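Local coordinates for tRNA uridine(34) acetyltransferase (PDB 6IA8), which converts the wobble uridine at position 34 of tRNAs to 5-carboxymethyluridine, using acetyl-CoA and radical S-adenosyl-L-methionine chemistry, at residues I149-Q152 against D153-K157; T237-A240 against T241-L244; E314-E317 against V318-A322; G261-I264 against E265-K268. All blocks are in the same frame, centred on the assembly; numbering follows the deposited sequence.

Contact 1: residues I149-Q152 against D153-K157; sequences IEYQ and DWFIK. With SO4 (sulfate ion), chain F.
Tyr-151, Trp-154 and Phe-155 form an aromatic cluster on the first turns of helix 149-164. The Tyr-151 ring lies obliquely to both partners, its plane turned 45° from the six-membered ring of Trp-154 and 39° from the ring of Phe-155. CE1 of Tyr-151 meets CZ3 of Trp-154 at 3.9 Å, while on the Phe-155 side the phenol end does the touching, with Tyr-151 OH 3.3 Å from Phe-155 CD2. With CG anti to the backbone N in both, Tyr-151 and Phe-155 run side by side in the same direction. The hydroxyl of Tyr-151 is bonded to Ser-70 N, which ties the cluster to the loop that follows strand 63-68.

Polar contacts follow the helix. Asp-153 N donates to Ile-149 O at 2.9 Å and almost straight, at 177°, and Phe-155 N to Tyr-151 O at 2.8 Å. Beyond the protein, Trp-154 NE1 donates at its ring edge to O4 of a sulfate, probably from the crystallisation liquor, at 3.0 Å; Lys-157 NZ reaches O1 of the same ion at 3.2 Å and also forms salt bridges with Asp-161 and Glu-167.

Among its neighbours, the helix sets Asp-153 against helix 199-208, where Gln-204 and Lys-207 take its two carboxylate oxygens. Phe-155 and Ile-156 pack on Ile-139 of strand 134-140, and Trp-154 touches Pro-114 at the start of helix 114-127.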
loop_
_atom_site.group_PDB
_atom_site.type_symbol
_atom_site.label_atom_id
_atom_site.label_comp_id
_atom_site.label_asym_id
_atom_site.label_seq_id
_atom_site.Cartn_x
_atom_site.Cartn_y
_atom_site.Cartn_z
ATOM N N ILE A 149 -4.899 10.199 -21.070
ATOM C CA ILE A 149 -5.959 10.315 -20.072
ATOM C C ILE A 149 -7.214 9.589 -20.541
ATOM O O ILE A 149 -7.922 8.957 -19.747
ATOM C CB ILE A 149 -6.233 11.797 -19.768
ATOM C CG1 ILE A 149 -5.106 12.370 -18.903
ATOM C CG2 ILE A 149 -7.555 11.949 -19.060
ATOM C CD1 ILE A 149 -5.063 13.886 -18.900
ATOM N N GLU A 150 -7.510 9.679 -21.837
ATOM C CA GLU A 150 -8.652 8.971 -22.401
ATOM C C GLU A 150 -8.605 7.499 -22.041
ATOM O O GLU A 150 -9.616 6.923 -21.631
ATOM C CB GLU A 150 -8.683 9.132 -23.921
ATOM C CG GLU A 150 -9.709 8.263 -24.630
ATOM C CD GLU A 150 -9.654 8.415 -26.143
ATOM O OE1 GLU A 150 -8.626 8.903 -26.656
ATOM O OE2 GLU A 150 -10.640 8.052 -26.818
ATOM N N TYR A 151 -7.424 6.878 -22.176
ATOM C CA TYR A 151 -7.278 5.462 -21.852
ATOM C C TYR A 151 -7.411 5.212 -20.358
ATOM O O TYR A 151 -8.060 4.242 -19.950
ATOM C CB TYR A 151 -5.940 4.936 -22.363
ATOM C CG TYR A 151 -5.687 3.492 -21.997
ATOM C CD1 TYR A 151 -6.149 2.460 -22.798
ATOM C CD2 TYR A 151 -4.981 3.159 -20.845
ATOM C CE1 TYR A 151 -5.915 1.143 -22.460
ATOM C CE2 TYR A 151 -4.741 1.834 -20.508
ATOM C CZ TYR A 151 -5.208 0.836 -21.312
ATOM O OH TYR A 151 -4.989 -0.487 -20.981
ATOM N N GLN A 152 -6.794 6.056 -19.526
ATOM C CA GLN A 152 -6.883 5.862 -18.081
ATOM C C GLN A 152 -8.328 5.926 -17.600
ATOM O O GLN A 152 -8.768 5.095 -16.793
ATOM C CB GLN A 152 -6.068 6.923 -17.341
ATOM C CG GLN A 152 -4.597 7.030 -17.709
ATOM C CD GLN A 152 -3.877 8.041 -16.838
ATOM O OE1 GLN A 152 -4.098 8.092 -15.636
ATOM N NE2 GLN A 152 -3.031 8.864 -17.443
ATOM N N ASP A 153 -9.055 6.965 -18.018
ATOM C CA ASP A 153 -10.438 7.128 -17.582
ATOM C C ASP A 153 -11.265 5.926 -18.005
ATOM O O ASP A 153 -12.029 5.368 -17.211
ATOM C CB ASP A 153 -11.031 8.419 -18.150
ATOM C CG ASP A 153 -10.424 9.656 -17.539
ATOM O OD1 ASP A 153 -9.601 9.525 -16.599
ATOM O OD2 ASP A 153 -10.785 10.755 -17.993
ATOM N N TRP A 154 -11.098 5.496 -19.258
ATOM C CA TRP A 154 -11.862 4.363 -19.768
ATOM C C TRP A 154 -11.514 3.091 -19.011
ATOM O O TRP A 154 -12.405 2.333 -18.617
ATOM C CB TRP A 154 -11.600 4.208 -21.274
ATOM C CG TRP A 154 -12.128 2.934 -21.864
ATOM C CD1 TRP A 154 -13.399 2.697 -22.312
ATOM C CD2 TRP A 154 -11.390 1.717 -22.069
ATOM N NE1 TRP A 154 -13.498 1.397 -22.783
ATOM C CE2 TRP A 154 -12.280 0.781 -22.650
ATOM C CE3 TRP A 154 -10.060 1.335 -21.829
ATOM C CZ2 TRP A 154 -11.889 -0.512 -22.978
ATOM C CZ3 TRP A 154 -9.672 0.054 -22.164
ATOM C CH2 TRP A 154 -10.591 -0.862 -22.723
ATOM N N PHE A 155 -10.223 2.859 -18.761
ATOM C CA PHE A 155 -9.811 1.612 -18.119
ATOM C C PHE A 155 -10.407 1.495 -16.723
ATOM O O PHE A 155 -10.943 0.444 -16.335
ATOM C CB PHE A 155 -8.289 1.546 -18.059
ATOM C CG PHE A 155 -7.760 0.200 -17.684
ATOM C CD1 PHE A 155 -7.669 -0.175 -16.361
ATOM C CD2 PHE A 155 -7.361 -0.696 -18.662
ATOM C CE1 PHE A 155 -7.172 -1.421 -16.017
ATOM C CE2 PHE A 155 -6.866 -1.940 -18.331
ATOM C CZ PHE A 155 -6.763 -2.317 -17.022
ATOM N N ILE A 156 -10.321 2.574 -15.949
ATOM C CA ILE A 156 -10.870 2.543 -14.600
ATOM C C ILE A 156 -12.389 2.450 -14.646
ATOM O O ILE A 156 -13.007 1.732 -13.846
ATOM C CB ILE A 156 -10.413 3.766 -13.790
ATOM C CG1 ILE A 156 -8.885 3.744 -13.606
ATOM C CG2 ILE A 156 -11.148 3.781 -12.449
ATOM C CD1 ILE A 156 -8.324 2.531 -12.950
ATOM N N LYS A 157 -13.012 3.181 -15.574
ATOM C CA LYS A 157 -14.459 3.112 -15.747
ATOM C C LYS A 157 -14.912 1.673 -15.932
ATOM O O LYS A 157 -15.881 1.223 -15.311
ATOM C CB LYS A 157 -14.880 3.958 -16.949
ATOM C CG LYS A 157 -16.343 3.857 -17.278
ATOM C CD LYS A 157 -16.678 4.659 -18.578
ATOM C CE LYS A 157 -18.037 4.321 -19.083
ATOM N NZ LYS A 157 -18.169 2.897 -19.495
HETATM S S SO4 F . -17.587 1.419 -23.245
HETATM O O1 SO4 F . -17.364 2.707 -22.586
HETATM O O2 SO4 F . -18.156 0.478 -22.284
HETATM O O3 SO4 F . -18.510 1.602 -24.359
HETATM O O4 SO4 F . -16.325 0.872 -23.756
#

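Contact 2: residues T237-A240 against T241-L244; sequences TIKA and TQLL
Lys-239 and Gln-242 run side by side and point the same way on helix 234-245, one of the helices packed on the parallel sheet of the radical SAM domain. NZ of Lys-239 donates to Gln-242 OE1 at 3.0 Å, arriving in the plane of the amide carbonyl. A bend at chi2 in both chains (58° in Lys-239, -100° in Gln-242) brings their ends together, although the lysine is poorly ordered. The other end of the amide, NE2, is bonded to Asp-246 one turn on. Replacing Gln-242 with a leucine would probably leave the Lys-239 ammonium without this acceptor and Asp-246 without its amide donor.

Leu-243 crosses the lysine at an angle, CD1 lying 3.9 Å from Lys-239 CE, and Leu-243 also packs on Glu-199 and Ile-202 of helix 199-208. Across the helix, Thr-237 and Thr-241 also lie alongside one another, facing strands 212-218 and 250-255. Here Thr-241 OG1, which also bonds to Tyr-253 OH, lies beside its own backbone N. Thr-237 O is thereby gripped twice from opposite faces of its carbonyl plane, by Thr-241 N at 2.9 Å and by Thr-241 OG1 at 2.7 Å.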
loop_
_atom_site.group_PDB
_atom_site.type_symbol
_atom_site.label_atom_id
_atom_site.label_comp_id
_atom_site.label_asym_id
_atom_site.label_seq_id
_atom_site.Cartn_x
_atom_site.Cartn_y
_atom_site.Cartn_z
ATOM N N THR A 237 12.201 10.111 -6.537
ATOM C CA THR A 237 11.473 9.405 -5.479
ATOM C C THR A 237 11.130 10.348 -4.321
ATOM O O THR A 237 10.019 10.310 -3.760
ATOM C CB THR A 237 12.327 8.230 -4.983
ATOM O OG1 THR A 237 12.462 7.237 -6.015
ATOM C CG2 THR A 237 11.718 7.578 -3.718
ATOM N N ILE A 238 12.093 11.175 -3.926
ATOM C CA ILE A 238 11.886 12.085 -2.806
ATOM C C ILE A 238 10.797 13.097 -3.127
ATOM O O ILE A 238 9.903 13.329 -2.312
ATOM C CB ILE A 238 13.206 12.773 -2.428
ATOM C CG1 ILE A 238 14.181 11.725 -1.881
ATOM C CG2 ILE A 238 12.950 13.896 -1.445
ATOM C CD1 ILE A 238 15.593 12.249 -1.577
ATOM N N LYS A 239 10.821 13.678 -4.329
ATOM C CA LYS A 239 9.823 14.683 -4.692
ATOM C C LYS A 239 8.440 14.050 -4.839
ATOM O O LYS A 239 7.433 14.609 -4.389
ATOM C CB LYS A 239 10.226 15.380 -5.999
ATOM C CG LYS A 239 9.253 16.452 -6.459
ATOM C CD LYS A 239 9.069 17.531 -5.401
ATOM C CE LYS A 239 8.291 18.719 -5.944
ATOM N NZ LYS A 239 8.003 19.734 -4.890
ATOM N N ALA A 240 8.353 12.939 -5.572
ATOM C CA ALA A 240 7.077 12.231 -5.687
ATOM C C ALA A 240 6.496 11.912 -4.313
ATOM O O ALA A 240 5.282 12.044 -4.095
ATOM C CB ALA A 240 7.246 10.933 -6.495
ATOM N N THR A 241 7.335 11.432 -3.393
ATOM C CA THR A 241 6.842 11.072 -2.067
ATOM C C THR A 241 6.200 12.270 -1.374
ATOM O O THR A 241 5.107 12.158 -0.800
ATOM C CB THR A 241 7.985 10.514 -1.219
ATOM O OG1 THR A 241 8.493 9.272 -1.759
ATOM C CG2 THR A 241 7.504 10.248 0.236
ATOM N N GLN A 242 6.846 13.437 -1.447
ATOM C CA GLN A 242 6.296 14.634 -0.819
ATOM C C GLN A 242 4.996 15.083 -1.485
ATOM O O GLN A 242 4.044 15.478 -0.808
ATOM C CB GLN A 242 7.329 15.756 -0.884
ATOM C CG GLN A 242 6.812 17.108 -0.377
ATOM C CD GLN A 242 6.402 18.051 -1.472
ATOM O OE1 GLN A 242 7.128 18.230 -2.442
ATOM N NE2 GLN A 242 5.240 18.686 -1.314
ATOM N N LEU A 243 4.949 15.087 -2.813
ATOM C CA LEU A 243 3.732 15.514 -3.490
ATOM C C LEU A 243 2.581 14.568 -3.177
ATOM O O LEU A 243 1.437 15.003 -3.027
ATOM C CB LEU A 243 3.968 15.584 -4.993
ATOM C CG LEU A 243 4.928 16.678 -5.471
ATOM C CD1 LEU A 243 5.202 16.485 -6.954
ATOM C CD2 LEU A 243 4.350 18.048 -5.206
ATOM N N LEU A 244 2.866 13.266 -3.087
ATOM C CA LEU A 244 1.834 12.284 -2.754
ATOM C C LEU A 244 1.338 12.488 -1.325
ATOM O O LEU A 244 0.128 12.550 -1.076
ATOM C CB LEU A 244 2.393 10.864 -2.943
ATOM C CG LEU A 244 2.573 10.426 -4.403
ATOM C CD1 LEU A 244 3.431 9.155 -4.440
ATOM C CD2 LEU A 244 1.297 10.233 -5.102
#

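Contact 3: residues E314-E317 against V318-A322; sequences EAIE and VISYA
Ser-320 is bonded back to the carbonyl of Ile-316, one turn earlier on helix 312-325, through two hydrogen bonds. Ile-316 O accepts from Ser-320 N at 2.9 Å and from Ser-320 OG at 2.8 Å, the two donors reaching it from opposite faces of the carbonyl plane. The hydroxyl is folded back over the preceding turn because OG stands beside the backbone N and anti to the carbonyl carbon (chi1 -71°).

The remaining hydrogen bonds across the segments are those of a regular alpha-helix. Val-318 N donates to Glu-314 O, Ile-319 N to Ala-315 O at 2.9 Å, and Tyr-321 N to Glu-317 O.

Apolar groups lie close along these carbonyls. CG2 of Val-318 comes to 3.4 Å from Glu-314 O, and CG1 of Ile-319 to 3.3 Å from Ala-315 O. Methyl CG2 of Ile-316 lies 3.9 Å from Ser-320 OG, beside the hydroxyl. Ile-316 and Ser-320 pack on helix 353-364, at Tyr-360 among others, Val-318 on helix 264-276 at Asp-267, and Ile-319 on Ile-335.

Charge gathers toward the start of the helix. Glu-314 is poorly ordered, but its OE2 accepts from Arg-311 N, whereas Glu-317 OE2 lies close to the carboxylate of Glu-313, an arrangement that would tend to raise the proton affinity of one of the two.

Chemically, the buried serine needs no distant partner for its proton: the hydroxyl is satisfied within its own helix, which lets a polar residue sit in an interhelical face.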
loop_
_atom_site.group_PDB
_atom_site.type_symbol
_atom_site.label_atom_id
_atom_site.label_comp_id
_atom_site.label_asym_id
_atom_site.label_seq_id
_atom_site.Cartn_x
_atom_site.Cartn_y
_atom_site.Cartn_z
ATOM N N GLU A 314 21.765 -14.573 1.427
ATOM C CA GLU A 314 21.940 -13.125 1.474
ATOM C C GLU A 314 20.594 -12.405 1.521
ATOM O O GLU A 314 20.441 -11.405 2.234
ATOM C CB GLU A 314 22.748 -12.643 0.266
ATOM C CG GLU A 314 24.163 -13.184 0.180
ATOM C CD GLU A 314 24.223 -14.522 -0.516
ATOM O OE1 GLU A 314 24.461 -15.541 0.160
ATOM O OE2 GLU A 314 24.014 -14.554 -1.744
ATOM N N ALA A 315 19.619 -12.879 0.739
ATOM C CA ALA A 315 18.310 -12.241 0.745
ATOM C C ALA A 315 17.698 -12.322 2.132
ATOM O O ALA A 315 17.121 -11.345 2.620
ATOM C CB ALA A 315 17.404 -12.890 -0.297
ATOM N N ILE A 316 17.823 -13.485 2.780
ATOM C CA ILE A 316 17.268 -13.677 4.117
ATOM C C ILE A 316 17.922 -12.731 5.112
ATOM O O ILE A 316 17.239 -12.132 5.950
ATOM C CB ILE A 316 17.424 -15.148 4.545
ATOM C CG1 ILE A 316 16.544 -16.046 3.664
ATOM C CG2 ILE A 316 17.072 -15.334 6.029
ATOM C CD1 ILE A 316 16.814 -17.536 3.858
ATOM N N GLU A 317 19.250 -12.587 5.047
ATOM C CA GLU A 317 19.948 -11.698 5.965
ATOM C C GLU A 317 19.450 -10.271 5.814
ATOM O O GLU A 317 19.165 -9.599 6.805
ATOM C CB GLU A 317 21.456 -11.767 5.723
ATOM C CG GLU A 317 22.077 -13.094 6.103
ATOM C CD GLU A 317 23.552 -13.162 5.766
ATOM O OE1 GLU A 317 24.104 -12.137 5.320
ATOM O OE2 GLU A 317 24.151 -14.245 5.940
ATOM N N VAL A 318 19.346 -9.780 4.576
ATOM C CA VAL A 318 18.936 -8.392 4.358
ATOM C C VAL A 318 17.474 -8.181 4.761
ATOM O O VAL A 318 17.126 -7.198 5.431
ATOM C CB VAL A 318 19.177 -7.995 2.891
ATOM C CG1 VAL A 318 18.632 -6.606 2.619
ATOM C CG2 VAL A 318 20.672 -8.046 2.594
ATOM N N ILE A 319 16.589 -9.084 4.348
ATOM C CA ILE A 319 15.172 -8.856 4.610
ATOM C C ILE A 319 14.888 -9.005 6.096
ATOM O O ILE A 319 14.054 -8.287 6.663
ATOM C CB ILE A 319 14.305 -9.799 3.756
ATOM C CG1 ILE A 319 14.465 -9.450 2.258
ATOM C CG2 ILE A 319 12.846 -9.676 4.162
ATOM C CD1 ILE A 319 13.811 -10.454 1.327
ATOM N N SER A 320 15.584 -9.932 6.753
ATOM C CA SER A 320 15.415 -10.090 8.199
ATOM C C SER A 320 15.846 -8.831 8.949
ATOM O O SER A 320 15.143 -8.345 9.853
ATOM C CB SER A 320 16.214 -11.298 8.678
ATOM O OG SER A 320 15.621 -12.512 8.229
ATOM N N TYR A 321 16.976 -8.252 8.549
ATOM C CA TYR A 321 17.367 -6.964 9.105
ATOM C C TYR A 321 16.283 -5.921 8.868
ATOM O O TYR A 321 15.868 -5.213 9.792
ATOM C CB TYR A 321 18.699 -6.496 8.500
ATOM C CG TYR A 321 19.071 -5.109 8.966
ATOM C CD1 TYR A 321 19.631 -4.903 10.227
ATOM C CD2 TYR A 321 18.786 -4.000 8.185
ATOM C CE1 TYR A 321 19.939 -3.629 10.677
ATOM C CE2 TYR A 321 19.078 -2.729 8.628
ATOM C CZ TYR A 321 19.649 -2.544 9.866
ATOM O OH TYR A 321 19.918 -1.262 10.281
ATOM N N ALA A 322 15.849 -5.772 7.619
ATOM C CA ALA A 322 14.858 -4.753 7.305
ATOM C C ALA A 322 13.622 -4.895 8.181
ATOM O O ALA A 322 13.137 -3.904 8.736
ATOM C CB ALA A 322 14.469 -4.820 5.831
#

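Contact 4: residues G261-I264 against E265-K268; sequences GSSI and EMDK
Ser-263 caps helix 264-276, occupying the N-cap position and accepting from Met-266 N through its hydroxyl. The bond, Met-266 N to Ser-263 OG, is 3.0 Å long with an angle of 162° at the hydrogen. It depends on OG standing between the backbone N and the carbonyl carbon (chi1 70°), from where it turns in toward the first turn.

The tight part of the contact is built round Asp-267. Its backbone N donates to Ser-263 O at 2.8 Å, and Ser-262 OG donates to its OD1, also at 2.8 Å, coming from above the carboxylate plane, 61° out of it. OD2 is held elsewhere, by Tyr-310 OH and Gly-258 N, so the carboxylate ties together the loop before the helix and the segment that precedes helix 312-325. An asparagine in place of Asp-267 would probably lose the negative charge that gathers these three donors, and could leave Tyr-310 OH or Gly-258 N facing an amide NH2 instead of an acceptor.

The outer side, at Glu-265 and Met-266, is looser. Glu-265 is exposed and poorly ordered, and Met-266 lies along the incoming loop, its chain bent at chi3, with CE 3.7 Å from Gly-261 O and SD 3.8 Å from Ser-262 OG. A different face, turned to helix 312-325, carries Ile-264, the first residue of the helix, and Lys-268, one turn on, which lie side by side, pointing the same way. The end of the lysine chain lies beside the isoleucine methyl, CE of Lys-268 3.8 Å from Ile-264 CG2.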
loop_
_atom_site.group_PDB
_atom_site.type_symbol
_atom_site.label_atom_id
_atom_site.label_comp_id
_atom_site.label_asym_id
_atom_site.label_seq_id
_atom_site.Cartn_x
_atom_site.Cartn_y
_atom_site.Cartn_z
ATOM N N GLY A 261 25.936 -3.542 -8.146
ATOM C CA GLY A 261 26.609 -2.447 -7.490
ATOM C C GLY A 261 26.345 -2.333 -6.009
ATOM O O GLY A 261 27.053 -1.578 -5.320
ATOM N N SER A 262 25.384 -3.080 -5.488
ATOM C CA SER A 262 25.035 -2.979 -4.087
ATOM C C SER A 262 25.766 -4.052 -3.281
ATOM O O SER A 262 26.605 -4.798 -3.786
ATOM C CB SER A 262 23.520 -3.091 -3.913
ATOM O OG SER A 262 23.103 -2.526 -2.671
ATOM N N SER A 263 25.443 -4.127 -2.000
ATOM C CA SER A 263 26.045 -5.094 -1.094
ATOM C C SER A 263 25.084 -5.305 0.063
ATOM O O SER A 263 24.097 -4.579 0.214
ATOM C CB SER A 263 27.399 -4.616 -0.582
ATOM O OG SER A 263 27.221 -3.522 0.316
ATOM N N ILE A 264 25.369 -6.325 0.874
ATOM C CA ILE A 264 24.539 -6.579 2.046
ATOM C C ILE A 264 24.512 -5.347 2.938
ATOM O O ILE A 264 23.443 -4.875 3.336
ATOM C CB ILE A 264 25.030 -7.826 2.802
ATOM C CG1 ILE A 264 24.714 -9.088 1.978
ATOM C CG2 ILE A 264 24.394 -7.904 4.176
ATOM C CD1 ILE A 264 25.298 -10.372 2.564
ATOM N N GLU A 265 25.687 -4.789 3.244
ATOM C CA GLU A 265 25.737 -3.625 4.120
ATOM C C GLU A 265 25.084 -2.413 3.471
ATOM O O GLU A 265 24.409 -1.637 4.148
ATOM C CB GLU A 265 27.180 -3.307 4.497
ATOM C CG GLU A 265 27.299 -2.192 5.528
ATOM C CD GLU A 265 26.561 -2.503 6.820
ATOM O OE1 GLU A 265 26.555 -3.678 7.240
ATOM O OE2 GLU A 265 25.978 -1.574 7.414
ATOM N N MET A 266 25.291 -2.215 2.170
ATOM C CA MET A 266 24.620 -1.123 1.474
ATOM C C MET A 266 23.100 -1.277 1.528
ATOM O O MET A 266 22.374 -0.291 1.718
ATOM C CB MET A 266 25.103 -1.066 0.022
ATOM C CG MET A 266 24.715 0.211 -0.708
ATOM S SD MET A 266 25.508 0.432 -2.330
ATOM C CE MET A 266 27.164 -0.054 -1.940
ATOM N N ASP A 267 22.597 -2.495 1.294
ATOM C CA ASP A 267 21.157 -2.723 1.385
ATOM C C ASP A 267 20.630 -2.448 2.791
ATOM O O ASP A 267 19.569 -1.838 2.950
ATOM C CB ASP A 267 20.820 -4.152 0.964
ATOM C CG ASP A 267 20.861 -4.346 -0.548
ATOM O OD1 ASP A 267 20.746 -3.362 -1.343
ATOM O OD2 ASP A 267 20.942 -5.510 -0.953
ATOM N N LYS A 268 21.318 -2.947 3.820
ATOM C CA LYS A 268 20.902 -2.678 5.194
ATOM C C LYS A 268 20.828 -1.179 5.468
ATOM O O LYS A 268 19.878 -0.701 6.103
ATOM C CB LYS A 268 21.865 -3.356 6.165
ATOM C CG LYS A 268 21.721 -4.877 6.213
ATOM C CD LYS A 268 22.680 -5.484 7.222
ATOM C CE LYS A 268 22.480 -6.997 7.330
ATOM N NZ LYS A 268 23.476 -7.634 8.251
#

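Overall arrangement
All four contacts belong to the radical SAM part of the enzyme, and come along the chain in the order 1, 2, 4, 3. Contacts 1 and 2 lie on helices 149-164 and 234-245, which flank the parallel sheet; their centres are 24 Å apart, and helix 199-208 touches both. Contacts 3 and 4 form a second pair, centres 11 Å apart, where helices 312-325 and 264-276 pack directly: Val-318 meets Asp-267, and Tyr-321 meets Lys-268. About 39 Å separates the centres of contacts 1 and 3, which lie on opposite sides of the chain's centre. The first pair thus covers the sheet and the second joins two helices elsewhere in the domain, away from the cluster-binding cysteines and the acetyl-CoA site.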